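Long-range contacts in putative branched-chain amino acid aminotransferase IlvE (Streptococcus mutans, PDB 4DQN), which probably catalyses amino-group transfer between branched-chain amino acids (isoleucine, leucine, valine) and 2-oxoglutarate, with pyridoxal 5'-phosphate as cofactor: residues A[125-136]-A[147-158]; A[19-27]-A[109-117]. All coordinates share one frame; numbering follows the deposited sequence.

Interaction 1 of 2, residues A[125-136]-A[147-158]; sequences ATLYLRPLLIGV and EYIFTIFAMPVG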
loop_
_atom_site.group_PDB
_atom_site.type_symbol
_atom_site.label_atom_id
_atom_site.label_comp_id
_atom_site.label_asym_id
_atom_site.label_seq_id
_atom_site.Cartn_x
_atom_site.Cartn_y
_atom_site.Cartn_z
ATOM N N ALA A 125 -21.742 -22.633 -3.457
ATOM C CA ALA A 125 -21.288 -21.401 -4.092
ATOM C C ALA A 125 -22.101 -20.214 -3.584
ATOM O O ALA A 125 -23.231 -20.371 -3.102
ATOM C CB ALA A 125 -21.387 -21.513 -5.596
ATOM N N THR A 126 -21.528 -19.019 -3.694
ATOM C CA THR A 126 -22.115 -17.840 -3.073
ATOM C C THR A 126 -21.939 -16.613 -3.959
ATOM O O THR A 126 -21.238 -16.662 -4.967
ATOM C CB THR A 126 -21.429 -17.537 -1.725
ATOM O OG1 THR A 126 -20.017 -17.369 -1.941
ATOM C CG2 THR A 126 -21.661 -18.665 -0.724
ATOM N N LEU A 127 -22.578 -15.511 -3.582
ATOM C CA LEU A 127 -22.318 -14.243 -4.245
ATOM C C LEU A 127 -21.308 -13.478 -3.397
ATOM O O LEU A 127 -21.611 -13.068 -2.279
ATOM C CB LEU A 127 -23.602 -13.416 -4.405
ATOM C CG LEU A 127 -23.404 -12.135 -5.239
ATOM C CD1 LEU A 127 -23.191 -12.481 -6.696
ATOM C CD2 LEU A 127 -24.580 -11.157 -5.083
ATOM N N TYR A 128 -20.104 -13.295 -3.920
ATOM C CA TYR A 128 -19.071 -12.570 -3.180
ATOM C C TYR A 128 -19.210 -11.068 -3.420
ATOM O O TYR A 128 -19.296 -10.624 -4.562
ATOM C CB TYR A 128 -17.682 -13.050 -3.610
ATOM C CG TYR A 128 -16.539 -12.358 -2.887
ATOM C CD1 TYR A 128 -16.257 -12.637 -1.547
ATOM C CD2 TYR A 128 -15.741 -11.435 -3.549
ATOM C CE1 TYR A 128 -15.206 -12.003 -0.889
ATOM C CE2 TYR A 128 -14.684 -10.805 -2.906
ATOM C CZ TYR A 128 -14.428 -11.091 -1.584
ATOM O OH TYR A 128 -13.388 -10.451 -0.949
ATOM N N LEU A 129 -19.233 -10.300 -2.334
ATOM C CA LEU A 129 -19.319 -8.851 -2.405
ATOM C C LEU A 129 -17.956 -8.269 -2.086
ATOM O O LEU A 129 -17.319 -8.681 -1.120
ATOM C CB LEU A 129 -20.319 -8.334 -1.365
ATOM C CG LEU A 129 -21.770 -8.166 -1.827
ATOM C CD1 LEU A 129 -22.280 -9.422 -2.461
ATOM C CD2 LEU A 129 -22.681 -7.781 -0.674
ATOM N N ARG A 130 -17.524 -7.312 -2.901
ATOM C CA ARG A 130 -16.285 -6.581 -2.682
ATOM C C ARG A 130 -16.553 -5.072 -2.525
ATOM O O ARG A 130 -16.610 -4.328 -3.525
ATOM C CB ARG A 130 -15.334 -6.818 -3.855
ATOM C CG ARG A 130 -14.024 -6.027 -3.763
ATOM C CD ARG A 130 -13.187 -6.526 -2.593
ATOM N NE ARG A 130 -11.835 -6.707 -3.063
ATOM C CZ ARG A 130 -11.155 -7.839 -3.024
ATOM N NH1 ARG A 130 -11.646 -8.947 -2.466
ATOM N NH2 ARG A 130 -9.944 -7.826 -3.509
ATOM N N PRO A 131 -16.742 -4.615 -1.270
ATOM C CA PRO A 131 -16.779 -3.181 -0.982
ATOM C C PRO A 131 -15.372 -2.608 -1.101
ATOM O O PRO A 131 -14.399 -3.269 -0.731
ATOM C CB PRO A 131 -17.278 -3.119 0.478
ATOM C CG PRO A 131 -17.918 -4.472 0.727
ATOM C CD PRO A 131 -17.107 -5.426 -0.093
ATOM N N LEU A 132 -15.267 -1.398 -1.640
ATOM C CA LEU A 132 -13.987 -0.750 -1.855
ATOM C C LEU A 132 -14.152 0.704 -1.471
ATOM O O LEU A 132 -15.158 1.329 -1.828
ATOM C CB LEU A 132 -13.598 -0.839 -3.333
ATOM C CG LEU A 132 -12.373 -0.065 -3.826
ATOM C CD1 LEU A 132 -11.094 -0.745 -3.366
ATOM C CD2 LEU A 132 -12.388 0.042 -5.332
ATOM N N LEU A 133 -13.162 1.237 -0.751
ATOM C CA LEU A 133 -13.192 2.615 -0.277
ATOM C C LEU A 133 -11.878 3.253 -0.675
ATOM O O LEU A 133 -10.814 2.827 -0.204
ATOM C CB LEU A 133 -13.342 2.638 1.258
ATOM C CG LEU A 133 -13.297 3.994 1.976
ATOM C CD1 LEU A 133 -14.442 4.884 1.484
ATOM C CD2 LEU A 133 -13.385 3.782 3.510
ATOM N N ILE A 134 -11.935 4.265 -1.540
ATOM C CA ILE A 134 -10.721 4.843 -2.106
ATOM C C ILE A 134 -10.682 6.365 -2.049
ATOM O O ILE A 134 -11.704 7.036 -2.241
ATOM C CB ILE A 134 -10.522 4.418 -3.579
ATOM C CG1 ILE A 134 -11.811 4.613 -4.387
ATOM C CG2 ILE A 134 -10.059 2.965 -3.673
ATOM C CD1 ILE A 134 -11.594 4.409 -5.902
ATOM N N GLY A 135 -9.490 6.902 -1.785
ATOM C CA GLY A 135 -9.255 8.337 -1.886
ATOM C C GLY A 135 -9.067 8.752 -3.333
ATOM O O GLY A 135 -8.193 8.222 -4.028
ATOM N N VAL A 136 -9.880 9.707 -3.789
ATOM C CA VAL A 136 -9.811 10.195 -5.169
ATOM C C VAL A 136 -9.637 11.709 -5.203
ATOM O O VAL A 136 -9.199 12.302 -4.212
ATOM C CB VAL A 136 -11.024 9.726 -6.008
ATOM C CG1 VAL A 136 -11.009 8.202 -6.101
ATOM C CG2 VAL A 136 -12.369 10.204 -5.403
ATOM N N GLU A 147 -11.961 13.920 -1.378
ATOM C CA GLU A 147 -13.035 13.215 -2.095
ATOM C C GLU A 147 -12.823 11.705 -2.005
ATOM O O GLU A 147 -11.695 11.231 -2.111
ATOM C CB GLU A 147 -13.067 13.639 -3.571
ATOM C CG GLU A 147 -13.426 15.111 -3.799
ATOM C CD GLU A 147 -13.330 15.511 -5.262
ATOM O OE1 GLU A 147 -13.742 14.712 -6.130
ATOM O OE2 GLU A 147 -12.825 16.620 -5.546
ATOM N N TYR A 148 -13.895 10.942 -1.799
ATOM C CA TYR A 148 -13.769 9.489 -1.708
ATOM C C TYR A 148 -14.856 8.789 -2.489
ATOM O O TYR A 148 -15.949 9.337 -2.693
ATOM C CB TYR A 148 -13.813 9.036 -0.239
ATOM C CG TYR A 148 -12.634 9.561 0.543
ATOM C CD1 TYR A 148 -12.644 10.848 1.065
ATOM C CD2 TYR A 148 -11.495 8.776 0.727
ATOM C CE1 TYR A 148 -11.551 11.351 1.758
ATOM C CE2 TYR A 148 -10.389 9.261 1.424
ATOM C CZ TYR A 148 -10.434 10.547 1.943
ATOM O OH TYR A 148 -9.360 11.043 2.636
ATOM N N ILE A 149 -14.556 7.571 -2.930
ATOM C CA ILE A 149 -15.583 6.696 -3.496
ATOM C C ILE A 149 -15.772 5.494 -2.601
ATOM O O ILE A 149 -14.793 4.904 -2.163
ATOM C CB ILE A 149 -15.194 6.223 -4.916
ATOM C CG1 ILE A 149 -15.262 7.404 -5.889
ATOM C CG2 ILE A 149 -16.145 5.125 -5.411
ATOM C CD1 ILE A 149 -14.822 7.063 -7.308
ATOM N N PHE A 150 -17.029 5.139 -2.319
ATOM C CA PHE A 150 -17.351 3.846 -1.728
ATOM C C PHE A 150 -18.193 3.076 -2.733
ATOM O O PHE A 150 -19.261 3.538 -3.153
ATOM C CB PHE A 150 -18.100 4.004 -0.393
ATOM C CG PHE A 150 -18.551 2.686 0.218
ATOM C CD1 PHE A 150 -17.621 1.714 0.595
ATOM C CD2 PHE A 150 -19.901 2.427 0.423
ATOM C CE1 PHE A 150 -18.046 0.487 1.163
ATOM C CE2 PHE A 150 -20.338 1.212 0.990
ATOM C CZ PHE A 150 -19.408 0.244 1.362
ATOM N N THR A 151 -17.702 1.913 -3.148
ATOM C CA THR A 151 -18.432 1.095 -4.102
ATOM C C THR A 151 -18.497 -0.359 -3.644
ATOM O O THR A 151 -17.571 -0.856 -3.003
ATOM C CB THR A 151 -17.818 1.216 -5.529
ATOM O OG1 THR A 151 -18.579 0.434 -6.457
ATOM C CG2 THR A 151 -16.341 0.768 -5.558
ATOM N N ILE A 152 -19.613 -1.029 -3.925
ATOM C CA ILE A 152 -19.671 -2.477 -3.732
ATOM C C ILE A 152 -20.071 -3.141 -5.033
ATOM O O ILE A 152 -21.168 -2.894 -5.557
ATOM C CB ILE A 152 -20.692 -2.905 -2.655
ATOM C CG1 ILE A 152 -20.470 -2.157 -1.329
ATOM C CG2 ILE A 152 -20.618 -4.418 -2.428
ATOM C CD1 ILE A 152 -21.431 -2.617 -0.190
ATOM N N PHE A 153 -19.182 -3.985 -5.556
ATOM C CA PHE A 153 -19.510 -4.822 -6.701
ATOM C C PHE A 153 -19.489 -6.298 -6.303
ATOM O O PHE A 153 -19.000 -6.648 -5.223
ATOM C CB PHE A 153 -18.615 -4.536 -7.920
ATOM C CG PHE A 153 -17.137 -4.721 -7.687
ATOM C CD1 PHE A 153 -16.362 -3.671 -7.202
ATOM C CD2 PHE A 153 -16.510 -5.914 -8.031
ATOM C CE1 PHE A 153 -14.996 -3.822 -7.014
ATOM C CE2 PHE A 153 -15.139 -6.084 -7.842
ATOM C CZ PHE A 153 -14.371 -5.031 -7.344
ATOM N N ALA A 154 -20.060 -7.149 -7.153
ATOM C CA ALA A 154 -20.306 -8.543 -6.780
ATOM C C ALA A 154 -19.963 -9.533 -7.883
ATOM O O ALA A 154 -19.919 -9.186 -9.064
ATOM C CB ALA A 154 -21.765 -8.725 -6.343
ATOM N N MET A 155 -19.734 -10.782 -7.490
ATOM C CA MET A 155 -19.437 -11.836 -8.447
ATOM C C MET A 155 -19.720 -13.179 -7.795
ATOM O O MET A 155 -19.467 -13.372 -6.602
ATOM C CB MET A 155 -17.973 -11.774 -8.906
ATOM C CG MET A 155 -16.966 -12.029 -7.794
ATOM S SD MET A 155 -15.676 -10.768 -7.721
ATOM C CE MET A 155 -16.623 -9.356 -7.119
ATOM N N PRO A 156 -20.273 -14.115 -8.572
ATOM C CA PRO A 156 -20.497 -15.444 -8.001
ATOM C C PRO A 156 -19.164 -16.186 -7.855
ATOM O O PRO A 156 -18.323 -16.104 -8.760
ATOM C CB PRO A 156 -21.399 -16.110 -9.043
ATOM C CG PRO A 156 -21.030 -15.443 -10.345
ATOM C CD PRO A 156 -20.747 -14.003 -9.964
ATOM N N VAL A 157 -18.944 -16.863 -6.727
ATOM C CA VAL A 157 -17.703 -17.623 -6.553
ATOM C C VAL A 157 -18.025 -19.063 -6.164
ATOM O O VAL A 157 -19.077 -19.321 -5.591
ATOM C CB VAL A 157 -16.752 -16.972 -5.509
ATOM C CG1 VAL A 157 -16.353 -15.557 -5.957
ATOM C CG2 VAL A 157 -17.383 -16.931 -4.119
ATOM N N GLY A 158 -17.133 -19.996 -6.481
ATOM C CA GLY A 158 -17.419 -21.403 -6.260
ATOM C C GLY A 158 -17.124 -21.853 -4.844
ATOM O O GLY A 158 -16.520 -21.103 -4.064
HETATM O O HOH W 1 -18.497 -19.802 -2.045
HETATM O O HOH W 2 -9.139 14.605 -3.026
#

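Interaction 2 of 2, residues A[19-27]-A[109-117]; sequences HKLPFRYIS and QVVRANEEY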
loop_
_atom_site.group_PDB
_atom_site.type_symbol
_atom_site.label_atom_id
_atom_site.label_comp_id
_atom_site.label_asym_id
_atom_site.label_seq_id
_atom_site.Cartn_x
_atom_site.Cartn_y
_atom_site.Cartn_z
ATOM N N HIS A 19 -16.132 -11.264 -12.014
ATOM C CA HIS A 19 -17.134 -11.275 -13.072
ATOM C C HIS A 19 -17.737 -9.885 -13.080
ATOM O O HIS A 19 -17.911 -9.282 -12.021
ATOM C CB HIS A 19 -18.249 -12.287 -12.772
ATOM C CG HIS A 19 -17.762 -13.690 -12.584
ATOM N ND1 HIS A 19 -18.036 -14.699 -13.481
ATOM C CD2 HIS A 19 -17.013 -14.251 -11.605
ATOM C CE1 HIS A 19 -17.475 -15.820 -13.067
ATOM N NE2 HIS A 19 -16.846 -15.577 -11.932
ATOM N N LYS A 20 -18.052 -9.369 -14.262
ATOM C CA LYS A 20 -18.743 -8.083 -14.367
ATOM C C LYS A 20 -20.257 -8.270 -14.357
ATOM O O LYS A 20 -20.853 -8.631 -15.371
ATOM C CB LYS A 20 -18.312 -7.359 -15.642
ATOM C CG LYS A 20 -18.881 -5.952 -15.779
ATOM C CD LYS A 20 -18.437 -5.336 -17.109
ATOM C CE LYS A 20 -19.394 -4.235 -17.534
ATOM N NZ LYS A 20 -19.477 -4.133 -19.025
ATOM N N LEU A 21 -20.878 -8.021 -13.209
ATOM C CA LEU A 21 -22.322 -8.189 -13.056
ATOM C C LEU A 21 -23.059 -6.913 -13.479
ATOM O O LEU A 21 -22.441 -5.853 -13.590
ATOM C CB LEU A 21 -22.660 -8.582 -11.606
ATOM C CG LEU A 21 -22.810 -10.090 -11.330
ATOM C CD1 LEU A 21 -21.636 -10.862 -11.877
ATOM C CD2 LEU A 21 -22.966 -10.381 -9.836
ATOM N N PRO A 22 -24.372 -7.007 -13.756
ATOM C CA PRO A 22 -25.079 -5.814 -14.254
ATOM C C PRO A 22 -25.030 -4.565 -13.358
ATOM O O PRO A 22 -24.904 -3.471 -13.914
ATOM C CB PRO A 22 -26.529 -6.294 -14.390
ATOM C CG PRO A 22 -26.415 -7.764 -14.623
ATOM C CD PRO A 22 -25.225 -8.209 -13.801
ATOM N N PHE A 23 -25.118 -4.698 -12.034
ATOM C CA PHE A 23 -25.205 -3.512 -11.171
ATOM C C PHE A 23 -24.182 -3.512 -10.039
ATOM O O PHE A 23 -23.891 -4.568 -9.477
ATOM C CB PHE A 23 -26.614 -3.403 -10.568
ATOM C CG PHE A 23 -27.690 -3.270 -11.597
ATOM C CD1 PHE A 23 -27.924 -2.045 -12.217
ATOM C CD2 PHE A 23 -28.447 -4.368 -11.969
ATOM C CE1 PHE A 23 -28.905 -1.922 -13.190
ATOM C CE2 PHE A 23 -29.431 -4.252 -12.937
ATOM C CZ PHE A 23 -29.657 -3.030 -13.551
ATOM N N ARG A 24 -23.620 -2.337 -9.730
ATOM C CA ARG A 24 -22.852 -2.140 -8.493
ATOM C C ARG A 24 -23.417 -0.937 -7.809
ATOM O O ARG A 24 -24.003 -0.069 -8.461
ATOM C CB ARG A 24 -21.390 -1.752 -8.724
ATOM C CG ARG A 24 -20.601 -2.540 -9.664
ATOM C CD ARG A 24 -20.355 -1.753 -10.921
ATOM N NE ARG A 24 -21.320 -2.190 -11.886
ATOM C CZ ARG A 24 -21.300 -3.384 -12.446
ATOM N NH1 ARG A 24 -20.332 -4.269 -12.173
ATOM N NH2 ARG A 24 -22.248 -3.676 -13.308
ATOM N N TYR A 25 -23.193 -0.858 -6.501
ATOM C CA TYR A 25 -23.489 0.342 -5.727
ATOM C C TYR A 25 -22.288 1.285 -5.756
ATOM O O TYR A 25 -21.136 0.844 -5.718
ATOM C CB TYR A 25 -23.789 -0.072 -4.290
ATOM C CG TYR A 25 -23.949 1.040 -3.276
ATOM C CD1 TYR A 25 -22.837 1.658 -2.694
ATOM C CD2 TYR A 25 -25.205 1.429 -2.856
ATOM C CE1 TYR A 25 -22.988 2.651 -1.740
ATOM C CE2 TYR A 25 -25.369 2.422 -1.901
ATOM C CZ TYR A 25 -24.263 3.025 -1.350
ATOM O OH TYR A 25 -24.441 3.997 -0.390
ATOM N N ILE A 26 -22.554 2.585 -5.808
ATOM C CA ILE A 26 -21.489 3.578 -5.721
ATOM C C ILE A 26 -21.993 4.823 -4.995
ATOM O O ILE A 26 -23.132 5.252 -5.184
ATOM C CB ILE A 26 -20.906 3.946 -7.122
ATOM C CG1 ILE A 26 -19.607 4.741 -6.981
ATOM C CG2 ILE A 26 -21.926 4.732 -7.960
ATOM C CD1 ILE A 26 -18.797 4.844 -8.297
ATOM N N SER A 27 -21.142 5.384 -4.143
ATOM C CA SER A 27 -21.483 6.561 -3.360
ATOM C C SER A 27 -20.237 7.423 -3.317
ATOM O O SER A 27 -19.121 6.898 -3.208
ATOM C CB SER A 27 -21.906 6.161 -1.939
ATOM O OG SER A 27 -22.258 7.299 -1.153
ATOM N N GLN A 109 -28.618 -3.867 -1.309
ATOM C CA GLN A 109 -28.999 -3.353 -2.626
ATOM C C GLN A 109 -28.287 -4.088 -3.754
ATOM O O GLN A 109 -28.892 -4.364 -4.795
ATOM C CB GLN A 109 -28.676 -1.860 -2.757
ATOM C CG GLN A 109 -29.608 -0.921 -2.011
ATOM C CD GLN A 109 -29.316 0.529 -2.354
ATOM O OE1 GLN A 109 -29.335 0.913 -3.519
ATOM N NE2 GLN A 109 -29.016 1.332 -1.338
ATOM N N VAL A 110 -26.997 -4.379 -3.566
ATOM C CA VAL A 110 -26.235 -5.079 -4.599
ATOM C C VAL A 110 -26.712 -6.523 -4.764
ATOM O O VAL A 110 -26.876 -7.000 -5.891
ATOM C CB VAL A 110 -24.717 -5.026 -4.328
ATOM C CG1 VAL A 110 -23.951 -5.846 -5.375
ATOM C CG2 VAL A 110 -24.246 -3.583 -4.364
ATOM N N VAL A 111 -26.953 -7.209 -3.650
ATOM C CA VAL A 111 -27.455 -8.581 -3.701
ATOM C C VAL A 111 -28.805 -8.632 -4.401
ATOM O O VAL A 111 -28.998 -9.416 -5.343
ATOM C CB VAL A 111 -27.609 -9.167 -2.300
ATOM C CG1 VAL A 111 -28.202 -10.559 -2.382
ATOM C CG2 VAL A 111 -26.246 -9.206 -1.594
ATOM N N ARG A 112 -29.736 -7.787 -3.958
ATOM C CA ARG A 112 -31.055 -7.717 -4.588
ATOM C C ARG A 112 -30.970 -7.394 -6.080
ATOM O O ARG A 112 -31.646 -8.040 -6.884
ATOM C CB ARG A 112 -31.984 -6.728 -3.860
ATOM C CG ARG A 112 -32.331 -7.135 -2.426
ATOM C CD ARG A 112 -33.499 -6.324 -1.852
ATOM N NE ARG A 112 -33.326 -4.893 -2.095
ATOM C CZ ARG A 112 -32.970 -4.011 -1.164
ATOM N NH1 ARG A 112 -32.756 -4.416 0.080
ATOM N NH2 ARG A 112 -32.835 -2.724 -1.477
ATOM N N ALA A 113 -30.118 -6.438 -6.468
ATOM C CA ALA A 113 -30.069 -6.018 -7.869
ATOM C C ALA A 113 -29.492 -7.109 -8.769
ATOM O O ALA A 113 -29.737 -7.130 -9.979
ATOM C CB ALA A 113 -29.269 -4.714 -8.019
ATOM N N ASN A 114 -28.715 -8.007 -8.166
ATOM C CA ASN A 114 -28.060 -9.093 -8.899
ATOM C C ASN A 114 -28.475 -10.462 -8.360
ATOM O O ASN A 114 -27.694 -11.414 -8.426
ATOM C CB ASN A 114 -26.531 -8.972 -8.768
ATOM C CG ASN A 114 -25.986 -7.696 -9.383
ATOM O OD1 ASN A 114 -25.898 -7.579 -10.603
ATOM N ND2 ASN A 114 -25.595 -6.743 -8.541
ATOM N N GLU A 115 -29.697 -10.580 -7.847
ATOM C CA GLU A 115 -30.081 -11.786 -7.100
ATOM C C GLU A 115 -30.044 -13.052 -7.935
ATOM O O GLU A 115 -29.850 -14.159 -7.411
ATOM C CB GLU A 115 -31.451 -11.625 -6.416
ATOM C CG GLU A 115 -31.646 -12.638 -5.269
ATOM C CD GLU A 115 -32.779 -12.298 -4.302
ATOM O OE1 GLU A 115 -32.825 -11.156 -3.783
ATOM O OE2 GLU A 115 -33.616 -13.193 -4.040
ATOM N N GLU A 116 -30.200 -12.902 -9.240
ATOM C CA GLU A 116 -30.201 -14.072 -10.098
ATOM C C GLU A 116 -28.782 -14.643 -10.225
ATOM O O GLU A 116 -28.588 -15.750 -10.737
ATOM C CB GLU A 116 -30.839 -13.746 -11.457
ATOM C CG GLU A 116 -30.022 -12.797 -12.354
ATOM C CD GLU A 116 -30.093 -11.309 -11.963
ATOM O OE1 GLU A 116 -30.619 -10.956 -10.879
ATOM O OE2 GLU A 116 -29.605 -10.477 -12.763
ATOM N N TYR A 117 -27.785 -13.906 -9.732
ATOM C CA TYR A 117 -26.408 -14.421 -9.737
ATOM C C TYR A 117 -26.008 -15.083 -8.418
ATOM O O TYR A 117 -24.912 -15.643 -8.301
ATOM C CB TYR A 117 -25.401 -13.311 -10.090
ATOM C CG TYR A 117 -25.510 -12.839 -11.515
ATOM C CD1 TYR A 117 -26.376 -11.809 -11.858
ATOM C CD2 TYR A 117 -24.751 -13.424 -12.518
ATOM C CE1 TYR A 117 -26.489 -11.379 -13.156
ATOM C CE2 TYR A 117 -24.852 -12.995 -13.825
ATOM C CZ TYR A 117 -25.729 -11.971 -14.131
ATOM O OH TYR A 117 -25.850 -11.523 -15.425
#

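Interaction 1 of 2, residues A[125-136]-A[147-158]
A long antiparallel beta hairpin joins strand 126-136 to strand 147-157, and Arg-130 faces Phe-153 near its middle. Arg-130 N reaches Phe-153 O at 2.8 Å in an almost straight bond (177°). The return bond from Phe-153 N to Arg-130 O is longer, 3.3 Å, with its donor standing above the carbonyl plane. Phe-153 holds CG between its backbone N and carbonyl carbon (chi1 59°), which swings the ring alongside the Arg-130 chain: Arg-130 CB lies over the ring face, 4.2 Å from its centroid, in a CH-pi contact, and Arg-130 CG meets Phe-153 CZ at 3.7 Å. The guanidinium bends away, NE bonding to His-55 of the second subunit and NH1 making a weak bond to Tyr-128 OH. Met-155 CE touches the Tyr-128 ring at its edge, while Val-157 CG1 packs on Tyr-128 CB at 3.7 Å. In this class-IV aminotransferase fold the hairpin lies inside an antiparallel sheet, flanked by strands 59-68 and 24-30. The hairpin face opposite Tyr-128, Arg-130 and Phe-153 carries Leu-127, Leu-129, Pro-131, Phe-150, Ile-152 and Ala-154, and helix 100-113 packs against several of them. There Pro-131 CB touches Phe-150 CE1 at 3.7 Å and Ile-152 CG1 at 3.8 Å. At the 125/158 end a water accepts from Thr-126 OG1 and donates to Gly-158 O, 3.1 Å away.

Interaction 2 of 2, residues A[19-27]-A[109-117]
Asn-114 ND2 holds two backbone carbonyls, giving one hydrogen bond to Phe-23 O at 2.9 Å (160°) and another to Val-110 O at 3.0 Å. Phe-23 O lies in the plane of the amide, whereas Val-110 O is tilted from it. With CG anti to the carbonyl carbon (chi1 -63°), the amide of Asn-114 is carried to the backbone of Phe-23, whose N returns a weak bond to OD1 at 3.3 Å. Both ends of the amide are thus used on one residue of the loop entering strand 24-30. Helix 100-113, which Asn-114 immediately follows, packs on that strand's antiparallel sheet, for example through Val-110 on Ala-154. Apolar pairs flank this anchor along segment 19-27. Leu-21 CG sits over one face of the Tyr-117 ring, 3.9 Å from the centroid, as a CH-pi contact, and Pro-22 CD approaches Tyr-117 CE1 at 3.5 Å. Phe-23 CB rests on Ala-113 CB, and Tyr-25 CB meets Val-110 CG2 at 3.5 Å. Gln-109 NE2 comes to the edge of the Tyr-25 ring, the amide and ring planes being 84° apart; that nitrogen is hydrogen-bonded to Asp-105, and Tyr-25 OH to Lys-102. With ND2 bonded to the loop and to the last helical turn, the amide's rotation is restrained, and the helix end is tied to the loop by polar bonds as well as hydrophobic contacts.

Interactions 1 and 2 meet on strand 147-157, with their centres about 10 Å apart. Strand 24-30 of interaction 2 pairs with that strand through the backbone, Ser-27 N lying 2.8 Å from Phe-150 O, and the Thr-151 hydroxyl OG1 also reaches Tyr-25 O at 2.7 Å; both are probable hydrogen bonds. Leu-21 CD2 packs 3.4 Å from Ala-154 O. Helix 100-113, which interaction 2 ties to the loop before strand 24-30, also lies on the hairpin, Val-110 touching Ala-154. The face bearing Tyr-128 leads toward the probable cofactor site: the Tyr-128 side chain is about 6 Å from that of Lys-188, predicted to carry pyridoxal phosphate and unmodified here. Interaction 2 lies away from that site.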